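Peptide ABC transporter, peptide-binding protein (Thermus thermophilus, PDB 2D5W) binds oligopeptides and, like other family 5 solute-binding proteins, probably delivers them to a membrane ABC transporter for import. Local coordinates at residues A[7-12]-A[266-271]; A[34-39]-A[249-254]; A[323-328]-A[539-544]. One frame throughout, in Å; residues are numbered along the deposited sequence.

Contact 1 of 3, residues A[7-12]-A[266-271]; sequences SLVIGA and SIDATS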
loop_
_atom_site.group_PDB
_atom_site.type_symbol
_atom_site.label_atom_id
_atom_site.label_comp_id
_atom_site.label_asym_id
_atom_site.label_seq_id
_atom_site.Cartn_x
_atom_site.Cartn_y
_atom_site.Cartn_z
ATOM N N SER A 7 11.697 -18.245 -18.473
ATOM C CA SER A 7 11.735 -17.484 -17.232
ATOM C C SER A 7 11.171 -16.080 -17.412
ATOM O O SER A 7 10.929 -15.629 -18.534
ATOM C CB SER A 7 13.170 -17.387 -16.716
ATOM O OG SER A 7 13.994 -16.694 -17.640
ATOM N N LEU A 8 10.976 -15.397 -16.289
ATOM C CA LEU A 8 10.436 -14.042 -16.267
ATOM C C LEU A 8 11.237 -13.153 -15.319
ATOM O O LEU A 8 11.237 -13.375 -14.105
ATOM C CB LEU A 8 8.976 -14.078 -15.813
ATOM C CG LEU A 8 8.289 -12.741 -15.519
ATOM C CD1 LEU A 8 8.246 -11.888 -16.773
ATOM C CD2 LEU A 8 6.887 -12.996 -14.996
ATOM N N VAL A 9 11.922 -12.155 -15.870
ATOM C CA VAL A 9 12.708 -11.229 -15.063
ATOM C C VAL A 9 11.932 -9.921 -14.954
ATOM O O VAL A 9 11.611 -9.287 -15.964
ATOM C CB VAL A 9 14.092 -10.958 -15.700
ATOM C CG1 VAL A 9 14.849 -9.913 -14.890
ATOM C CG2 VAL A 9 14.891 -12.251 -15.771
ATOM N N ILE A 10 11.625 -9.536 -13.720
ATOM C CA ILE A 10 10.867 -8.324 -13.438
ATOM C C ILE A 10 11.749 -7.291 -12.747
ATOM O O ILE A 10 12.423 -7.598 -11.766
ATOM C CB ILE A 10 9.656 -8.646 -12.535
ATOM C CG1 ILE A 10 8.759 -9.677 -13.227
ATOM C CG2 ILE A 10 8.882 -7.381 -12.219
ATOM C CD1 ILE A 10 7.665 -10.245 -12.342
ATOM N N GLY A 11 11.742 -6.068 -13.267
ATOM C CA GLY A 11 12.544 -5.010 -12.681
ATOM C C GLY A 11 11.757 -4.132 -11.728
ATOM O O GLY A 11 10.633 -3.720 -12.030
ATOM N N ALA A 12 12.356 -3.837 -10.577
ATOM C CA ALA A 12 11.727 -3.001 -9.559
ATOM C C ALA A 12 12.749 -2.029 -8.976
ATOM O O ALA A 12 13.947 -2.311 -8.965
ATOM C CB ALA A 12 11.147 -3.879 -8.450
ATOM N N SER A 266 17.534 -6.839 -20.830
ATOM C CA SER A 266 17.632 -8.031 -19.986
ATOM C C SER A 266 16.448 -8.218 -19.041
ATOM O O SER A 266 16.322 -9.261 -18.398
ATOM C CB SER A 266 18.935 -8.012 -19.176
ATOM O OG SER A 266 18.934 -6.982 -18.206
ATOM N N ILE A 267 15.585 -7.214 -18.964
ATOM C CA ILE A 267 14.412 -7.271 -18.096
ATOM C C ILE A 267 13.157 -7.491 -18.945
ATOM O O ILE A 267 12.866 -6.724 -19.865
ATOM C CB ILE A 267 14.315 -5.974 -17.266
ATOM C CG1 ILE A 267 15.500 -5.923 -16.291
ATOM C CG2 ILE A 267 12.987 -5.905 -16.524
ATOM C CD1 ILE A 267 15.669 -4.604 -15.575
ATOM N N ASP A 268 12.415 -8.550 -18.635
ATOM C CA ASP A 268 11.216 -8.896 -19.394
ATOM C C ASP A 268 10.009 -8.008 -19.153
ATOM O O ASP A 268 9.233 -7.747 -20.073
ATOM C CB ASP A 268 10.814 -10.343 -19.110
ATOM C CG ASP A 268 11.900 -11.330 -19.471
ATOM O OD1 ASP A 268 12.386 -11.288 -20.619
ATOM O OD2 ASP A 268 12.266 -12.157 -18.611
ATOM N N ALA A 269 9.839 -7.554 -17.916
ATOM C CA ALA A 269 8.700 -6.715 -17.571
ATOM C C ALA A 269 9.022 -5.889 -16.343
ATOM O O ALA A 269 9.908 -6.239 -15.569
ATOM C CB ALA A 269 7.475 -7.586 -17.295
ATOM N N THR A 270 8.301 -4.790 -16.164
ATOM C CA THR A 270 8.530 -3.957 -14.999
ATOM C C THR A 270 7.409 -4.107 -13.980
ATOM O O THR A 270 6.265 -4.429 -14.307
ATOM C CB THR A 270 8.689 -2.475 -15.378
ATOM O OG1 THR A 270 7.571 -2.054 -16.164
ATOM C CG2 THR A 270 9.982 -2.264 -16.162
ATOM N N SER A 271 7.782 -3.886 -12.727
ATOM C CA SER A 271 6.895 -3.961 -11.577
ATOM C C SER A 271 6.035 -2.704 -11.496
ATOM O O SER A 271 6.282 -1.724 -12.202
ATOM C CB SER A 271 7.766 -4.072 -10.317
ATOM O OG SER A 271 7.048 -3.843 -9.114
#
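V9 and D268 meet where strand 7-12 takes up the short edge strand 269-270 in parallel, at one border of a five-stranded mixed sheet. Strand 246-251 lies on the other side of 7-12 and also runs parallel to it, so the chain passes through helix 255-264 in a beta-alpha-beta crossover that skips over strand 7-12, in keeping with a type 2 periplasmic-binding-protein fold. The D268 carboxylate stands in for a backbone partner just before the strand begins. D268 CG lies anti to the carbonyl carbon (chi1 -59°), on the side of the backbone N; OD2 then meets V9 N with its anti lone pair at 2.8 Å, a fairly straight bond of 163°. OD1 of the same group makes a salt bridge that ties the residue ahead of the edge strand to R557 of strand 544-557. The side chains of V9 and D268 cross at about a right angle. V9 CG1, anti to its backbone N (chi1 176°), packs on I267 CG1 at 4.3 Å, and L8 CD1 touches D268 CB at 3.8 Å. I267 brings CG2 to 3.5 Å from G11 N, while its side chain also packs against L258, A261 and V262 of helix 255-264. The ladder itself runs from A269 N to V9 O, from G11 N to A269 O at 2.9 Å, and from S271 N to G11 O. I10 and A269 project to the sheet face where Y563 touches both; T270 projects to the other face, and its OG1 is hydrogen-bonded to V555 N. S271 OG is hydrogen-bonded to E35 OE1 and V273 N, and S271 CB rests 3.9 Å from A12 CB.

Contact 2 of 3, residues A[34-39]-A[249-254]; sequences SEIEQY and YRFIQN
The ring of Y249 carries I36 CG1 on one face and E35 OE1 at its edge, in plane with the ring. CG1 sits almost on the ring normal, 3.5 Å from the centroid, a CH-pi contact centred on the ring. The two side chains slide past each other in opposite directions. Y249 also turns its edge toward the face of Y39 in an offset edge-to-face pair, with planes at 80° and ring centroids 6.0 Å apart. At the edge of the Y39 ring, in plane, lie I36 O and a water. The F251 ring is met at its edge: I36 CD1 comes tip to tip with CZ at 3.8 Å, in the ring plane. One isoleucine thus touches two aromatic side chains of the same strand. These residues join helix 31-40 to the five-stranded sheet, in the helix-on-sheet layering of a periplasmic-binding-protein lobe. The short axes of 34-39 and 249-251 lie 11.8 Å apart and run nearly antiparallel, at 157°. The polar ends of E35, Y39 and Y249 are tied together. Y249 OH donates to E35 OE1 at 2.6 Å, approaching from the anti side and somewhat out of the carboxylate plane. The extended E35 chain carries the carboxylate out to this hydroxyl; with S271 on OE1 and S272 OG on OE2, it collects three hydroxyls. The water donates to Y249 OH at 2.8 Å and is hydrogen-bonded to Y39 OH at 2.7 Å, bridging the two phenols. Within the helix, Q38 NE2 donates to E35 O at 3.2 Å, a carbonyl that also takes Q38 N. One turn earlier, S34 packs against a basic side chain of the bound peptide.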
loop_
_atom_site.group_PDB
_atom_site.type_symbol
_atom_site.label_atom_id
_atom_site.label_comp_id
_atom_site.label_asym_id
_atom_site.label_seq_id
_atom_site.Cartn_x
_atom_site.Cartn_y
_atom_site.Cartn_z
ATOM N N SER A 34 3.821 -6.628 -1.375
ATOM C CA SER A 34 2.536 -7.228 -1.705
ATOM C C SER A 34 2.494 -7.760 -3.132
ATOM O O SER A 34 1.932 -8.823 -3.387
ATOM C CB SER A 34 1.413 -6.218 -1.496
ATOM O OG SER A 34 1.112 -6.090 -0.118
ATOM N N GLU A 35 3.083 -7.028 -4.068
ATOM C CA GLU A 35 3.084 -7.472 -5.457
ATOM C C GLU A 35 3.836 -8.793 -5.601
ATOM O O GLU A 35 3.338 -9.740 -6.208
ATOM C CB GLU A 35 3.733 -6.420 -6.350
ATOM C CG GLU A 35 3.653 -6.755 -7.826
ATOM C CD GLU A 35 4.466 -5.802 -8.667
ATOM O OE1 GLU A 35 5.669 -6.062 -8.865
ATOM O OE2 GLU A 35 3.904 -4.783 -9.115
ATOM N N ILE A 36 5.036 -8.853 -5.039
ATOM C CA ILE A 36 5.846 -10.058 -5.110
ATOM C C ILE A 36 5.137 -11.228 -4.444
ATOM O O ILE A 36 5.156 -12.352 -4.950
ATOM C CB ILE A 36 7.215 -9.834 -4.433
ATOM C CG1 ILE A 36 8.047 -8.875 -5.282
ATOM C CG2 ILE A 36 7.948 -11.163 -4.247
ATOM C CD1 ILE A 36 9.349 -8.461 -4.645
ATOM N N GLU A 37 4.489 -10.963 -3.317
ATOM C CA GLU A 37 3.816 -12.036 -2.610
ATOM C C GLU A 37 2.646 -12.662 -3.352
ATOM O O GLU A 37 2.214 -13.754 -2.997
ATOM C CB GLU A 37 3.419 -11.571 -1.211
ATOM C CG GLU A 37 4.647 -11.465 -0.316
ATOM C CD GLU A 37 4.333 -11.090 1.108
ATOM O OE1 GLU A 37 5.280 -11.060 1.926
ATOM O OE2 GLU A 37 3.153 -10.822 1.411
ATOM N N GLN A 38 2.131 -12.000 -4.386
ATOM C CA GLN A 38 1.047 -12.605 -5.157
ATOM C C GLN A 38 1.585 -13.871 -5.818
ATOM O O GLN A 38 0.861 -14.856 -5.982
ATOM C CB GLN A 38 0.558 -11.677 -6.258
ATOM C CG GLN A 38 -0.112 -10.415 -5.802
ATOM C CD GLN A 38 -0.469 -9.570 -6.995
ATOM O OE1 GLN A 38 -1.639 -9.426 -7.349
ATOM N NE2 GLN A 38 0.549 -9.032 -7.650
ATOM N N TYR A 39 2.855 -13.839 -6.210
ATOM C CA TYR A 39 3.475 -14.989 -6.852
ATOM C C TYR A 39 3.674 -16.142 -5.875
ATOM O O TYR A 39 3.612 -17.312 -6.259
ATOM C CB TYR A 39 4.840 -14.605 -7.445
ATOM C CG TYR A 39 4.761 -13.667 -8.627
ATOM C CD1 TYR A 39 4.548 -12.298 -8.452
ATOM C CD2 TYR A 39 4.850 -14.158 -9.928
ATOM C CE1 TYR A 39 4.421 -11.443 -9.551
ATOM C CE2 TYR A 39 4.725 -13.317 -11.031
ATOM C CZ TYR A 39 4.508 -11.963 -10.837
ATOM O OH TYR A 39 4.361 -11.147 -11.935
ATOM N N TYR A 249 12.895 -11.209 -9.504
ATOM C CA TYR A 249 12.739 -9.772 -9.334
ATOM C C TYR A 249 14.148 -9.224 -9.151
ATOM O O TYR A 249 14.905 -9.716 -8.312
ATOM C CB TYR A 249 11.916 -9.454 -8.086
ATOM C CG TYR A 249 10.451 -9.218 -8.350
ATOM C CD1 TYR A 249 9.930 -7.922 -8.396
ATOM C CD2 TYR A 249 9.579 -10.287 -8.553
ATOM C CE1 TYR A 249 8.580 -7.699 -8.634
ATOM C CE2 TYR A 249 8.230 -10.073 -8.793
ATOM C CZ TYR A 249 7.735 -8.782 -8.833
ATOM O OH TYR A 249 6.394 -8.587 -9.066
ATOM N N ARG A 250 14.506 -8.232 -9.960
ATOM C CA ARG A 250 15.807 -7.580 -9.878
ATOM C C ARG A 250 15.557 -6.189 -9.319
ATOM O O ARG A 250 14.697 -5.460 -9.813
ATOM C CB ARG A 250 16.454 -7.477 -11.259
ATOM C CG ARG A 250 17.109 -8.759 -11.736
ATOM C CD ARG A 250 17.782 -8.546 -13.080
ATOM N NE ARG A 250 18.750 -7.454 -13.040
ATOM C CZ ARG A 250 19.327 -6.928 -14.117
ATOM N NH1 ARG A 250 20.198 -5.935 -13.990
ATOM N NH2 ARG A 250 19.028 -7.394 -15.323
ATOM N N PHE A 251 16.313 -5.827 -8.288
ATOM C CA PHE A 251 16.157 -4.537 -7.633
ATOM C C PHE A 251 17.263 -3.554 -7.965
ATOM O O PHE A 251 18.443 -3.835 -7.760
ATOM C CB PHE A 251 16.091 -4.746 -6.120
ATOM C CG PHE A 251 15.021 -5.706 -5.704
ATOM C CD1 PHE A 251 13.680 -5.375 -5.864
ATOM C CD2 PHE A 251 15.345 -6.965 -5.209
ATOM C CE1 PHE A 251 12.678 -6.282 -5.546
ATOM C CE2 PHE A 251 14.343 -7.882 -4.886
ATOM C CZ PHE A 251 13.009 -7.536 -5.057
ATOM N N ILE A 252 16.863 -2.399 -8.487
ATOM C CA ILE A 252 17.793 -1.326 -8.832
ATOM C C ILE A 252 17.165 -0.067 -8.237
ATOM O O ILE A 252 16.188 0.465 -8.766
ATOM C CB ILE A 252 17.963 -1.206 -10.364
ATOM C CG1 ILE A 252 18.496 -2.532 -10.926
ATOM C CG2 ILE A 252 18.933 -0.072 -10.694
ATOM C CD1 ILE A 252 18.642 -2.558 -12.439
ATOM N N GLN A 253 17.731 0.394 -7.123
ATOM C CA GLN A 253 17.204 1.536 -6.377
ATOM C C GLN A 253 17.124 2.871 -7.100
ATOM O O GLN A 253 16.155 3.618 -6.925
ATOM C CB GLN A 253 18.001 1.721 -5.084
ATOM C CG GLN A 253 17.333 2.658 -4.088
ATOM C CD GLN A 253 18.207 2.958 -2.889
ATOM O OE1 GLN A 253 19.017 2.131 -2.469
ATOM N NE2 GLN A 253 18.033 4.143 -2.318
ATOM N N ASN A 254 18.144 3.198 -7.880
ATOM C CA ASN A 254 18.121 4.454 -8.610
ATOM C C ASN A 254 17.249 4.230 -9.838
ATOM O O ASN A 254 17.556 3.381 -10.677
ATOM C CB ASN A 254 19.533 4.871 -9.011
ATOM C CG ASN A 254 19.549 6.179 -9.767
ATOM O OD1 ASN A 254 19.128 6.244 -10.921
ATOM N ND2 ASN A 254 20.014 7.239 -9.114
HETATM O O HOH W 1 4.628 -8.522 -11.301
#

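Contact 3 of 3, residues A[323-328]-A[539-544]; sequences NDKRTR and AEELPA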
loop_
_atom_site.group_PDB
_atom_site.type_symbol
_atom_site.label_atom_id
_atom_site.label_comp_id
_atom_site.label_asym_id
_atom_site.label_seq_id
_atom_site.Cartn_x
_atom_site.Cartn_y
_atom_site.Cartn_z
ATOM N N ASN A 323 1.042 21.633 13.552
ATOM C CA ASN A 323 -0.263 21.232 14.065
ATOM C C ASN A 323 -1.357 22.261 13.756
ATOM O O ASN A 323 -2.539 22.005 13.991
ATOM C CB ASN A 323 -0.168 20.994 15.575
ATOM C CG ASN A 323 0.418 22.183 16.320
ATOM O OD1 ASN A 323 1.449 22.734 15.929
ATOM N ND2 ASN A 323 -0.233 22.576 17.410
ATOM N N ASP A 324 -0.964 23.416 13.224
ATOM C CA ASP A 324 -1.913 24.477 12.876
ATOM C C ASP A 324 -2.199 24.395 11.377
ATOM O O ASP A 324 -1.276 24.419 10.568
ATOM C CB ASP A 324 -1.310 25.844 13.225
ATOM C CG ASP A 324 -2.340 26.957 13.230
ATOM O OD1 ASP A 324 -2.983 27.196 12.188
ATOM O OD2 ASP A 324 -2.505 27.600 14.288
ATOM N N LYS A 325 -3.472 24.308 11.002
ATOM C CA LYS A 325 -3.808 24.201 9.587
ATOM C C LYS A 325 -3.257 25.355 8.755
ATOM O O LYS A 325 -2.965 25.177 7.575
ATOM C CB LYS A 325 -5.326 24.098 9.382
ATOM C CG LYS A 325 -6.110 25.376 9.624
ATOM C CD LYS A 325 -7.579 25.177 9.257
ATOM C CE LYS A 325 -8.393 26.432 9.520
ATOM N NZ LYS A 325 -9.836 26.226 9.211
ATOM N N ARG A 326 -3.116 26.533 9.356
ATOM C CA ARG A 326 -2.594 27.680 8.619
ATOM C C ARG A 326 -1.184 27.416 8.096
ATOM O O ARG A 326 -0.826 27.862 7.006
ATOM C CB ARG A 326 -2.604 28.931 9.504
ATOM C CG ARG A 326 -4.001 29.467 9.804
ATOM C CD ARG A 326 -3.953 30.620 10.799
ATOM N NE ARG A 326 -3.495 30.174 12.110
ATOM C CZ ARG A 326 -3.179 30.986 13.113
ATOM N NH1 ARG A 326 -2.771 30.479 14.269
ATOM N NH2 ARG A 326 -3.262 32.301 12.960
ATOM N N THR A 327 -0.390 26.684 8.867
ATOM C CA THR A 327 0.973 26.365 8.457
ATOM C C THR A 327 0.962 25.418 7.262
ATOM O O THR A 327 1.746 25.568 6.323
ATOM C CB THR A 327 1.748 25.689 9.598
ATOM O OG1 THR A 327 1.650 26.497 10.775
ATOM C CG2 THR A 327 3.214 25.518 9.225
ATOM N N ARG A 328 0.065 24.438 7.304
ATOM C CA ARG A 328 -0.038 23.459 6.234
ATOM C C ARG A 328 -0.574 24.113 4.962
ATOM O O ARG A 328 -0.121 23.804 3.856
ATOM C CB ARG A 328 -0.907 22.287 6.704
ATOM C CG ARG A 328 -0.363 21.676 8.000
ATOM C CD ARG A 328 -1.002 20.345 8.347
ATOM N NE ARG A 328 -2.428 20.432 8.654
ATOM C CZ ARG A 328 -2.936 20.632 9.867
ATOM N NH1 ARG A 328 -4.253 20.685 10.027
ATOM N NH2 ARG A 328 -2.144 20.781 10.919
ATOM N N ALA A 539 -9.951 18.857 2.921
ATOM C CA ALA A 539 -9.275 19.888 2.142
ATOM C C ALA A 539 -9.077 21.191 2.909
ATOM O O ALA A 539 -8.097 21.899 2.687
ATOM C CB ALA A 539 -10.033 20.150 0.845
ATOM N N GLU A 540 -9.998 21.519 3.806
ATOM C CA GLU A 540 -9.846 22.744 4.580
ATOM C C GLU A 540 -8.719 22.609 5.598
ATOM O O GLU A 540 -7.985 23.564 5.853
ATOM C CB GLU A 540 -11.146 23.089 5.313
ATOM C CG GLU A 540 -10.990 24.217 6.336
ATOM C CD GLU A 540 -10.449 25.508 5.731
ATOM O OE1 GLU A 540 -9.923 26.347 6.494
ATOM O OE2 GLU A 540 -10.553 25.695 4.501
ATOM N N GLU A 541 -8.572 21.412 6.161
ATOM C CA GLU A 541 -7.568 21.151 7.187
ATOM C C GLU A 541 -6.195 20.685 6.692
ATOM O O GLU A 541 -5.198 20.835 7.402
ATOM C CB GLU A 541 -8.128 20.122 8.171
ATOM C CG GLU A 541 -9.477 20.510 8.763
ATOM C CD GLU A 541 -9.355 21.128 10.138
ATOM O OE1 GLU A 541 -8.573 22.087 10.299
ATOM O OE2 GLU A 541 -10.045 20.650 11.063
ATOM N N LEU A 542 -6.147 20.112 5.492
ATOM C CA LEU A 542 -4.894 19.616 4.912
ATOM C C LEU A 542 -4.025 18.796 5.871
ATOM O O LEU A 542 -2.875 19.152 6.146
ATOM C CB LEU A 542 -4.063 20.776 4.352
ATOM C CG LEU A 542 -4.627 21.532 3.148
ATOM C CD1 LEU A 542 -3.680 22.672 2.805
ATOM C CD2 LEU A 542 -4.796 20.593 1.959
ATOM N N PRO A 543 -4.560 17.680 6.396
ATOM C CA PRO A 543 -3.754 16.862 7.313
ATOM C C PRO A 543 -2.501 16.338 6.605
ATOM O O PRO A 543 -1.500 16.017 7.240
ATOM C CB PRO A 543 -4.719 15.758 7.740
ATOM C CG PRO A 543 -5.693 15.674 6.601
ATOM C CD PRO A 543 -5.910 17.115 6.221
ATOM N N ALA A 544 -2.585 16.243 5.281
ATOM C CA ALA A 544 -1.463 15.837 4.439
ATOM C C ALA A 544 -1.574 16.749 3.223
ATOM O O ALA A 544 -2.649 17.285 2.947
ATOM C CB ALA A 544 -1.584 14.376 4.020
#
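K325 and R328 make a polar contact, part salt bridge and part side chain to backbone, between the first turn of helix 325-333 and the C-terminal end of helix 524-541, which leads into strand 544-557, a partner of strand 293-308. The R328 chain bends at chi3 (-65°), which turns NE toward the partner backbone. NE at 3.1 Å and NH1 at 2.8 Å both donate to E541 O, a side-on grip on one carbonyl lying near the guanidinium plane. NE also reaches L542 O at 2.9 Å in a weak bond, and NH2 is hydrogen-bonded to L322 O. K325 CA covers one face of the guanidinium, near its rim. The extended chain of K325 passes E541, with CD 3.4 Å from OE1, and ends in a salt bridge from NZ to E540 OE1 at 2.7 Å. E540 OE2 pairs with K368. D324, the N-cap of helix 325-333, accepts from R326 N and holds the R326 guanidinium in a two-nitrogen salt bridge. L542 has a positive phi of 46°, and P543 follows: a helix terminated by a left-handed residue, its last-turn carbonyl taken by an arginine.

How the contacts relate
Contacts 1 and 2 are neighbours, their centres 9 Å apart, on the same five-stranded sheet, where strands 7-12 and 246-251 lie side by side. Along the chain the pair 34-39/249-254 falls between 7-12 and 266-271. A shared serine-glutamate link and the packing of I10 on Y39 and Y249 join them into one layered unit. Contact 3 comes later in sequence, on the opposite side of the chain's centre, with its centre 41 Å from contact 1 and 35 Å from contact 2. It joins two helices there, one leading into strand 544-557 of the seven-stranded sheet, and the far end of that strand reaches back to contact 1.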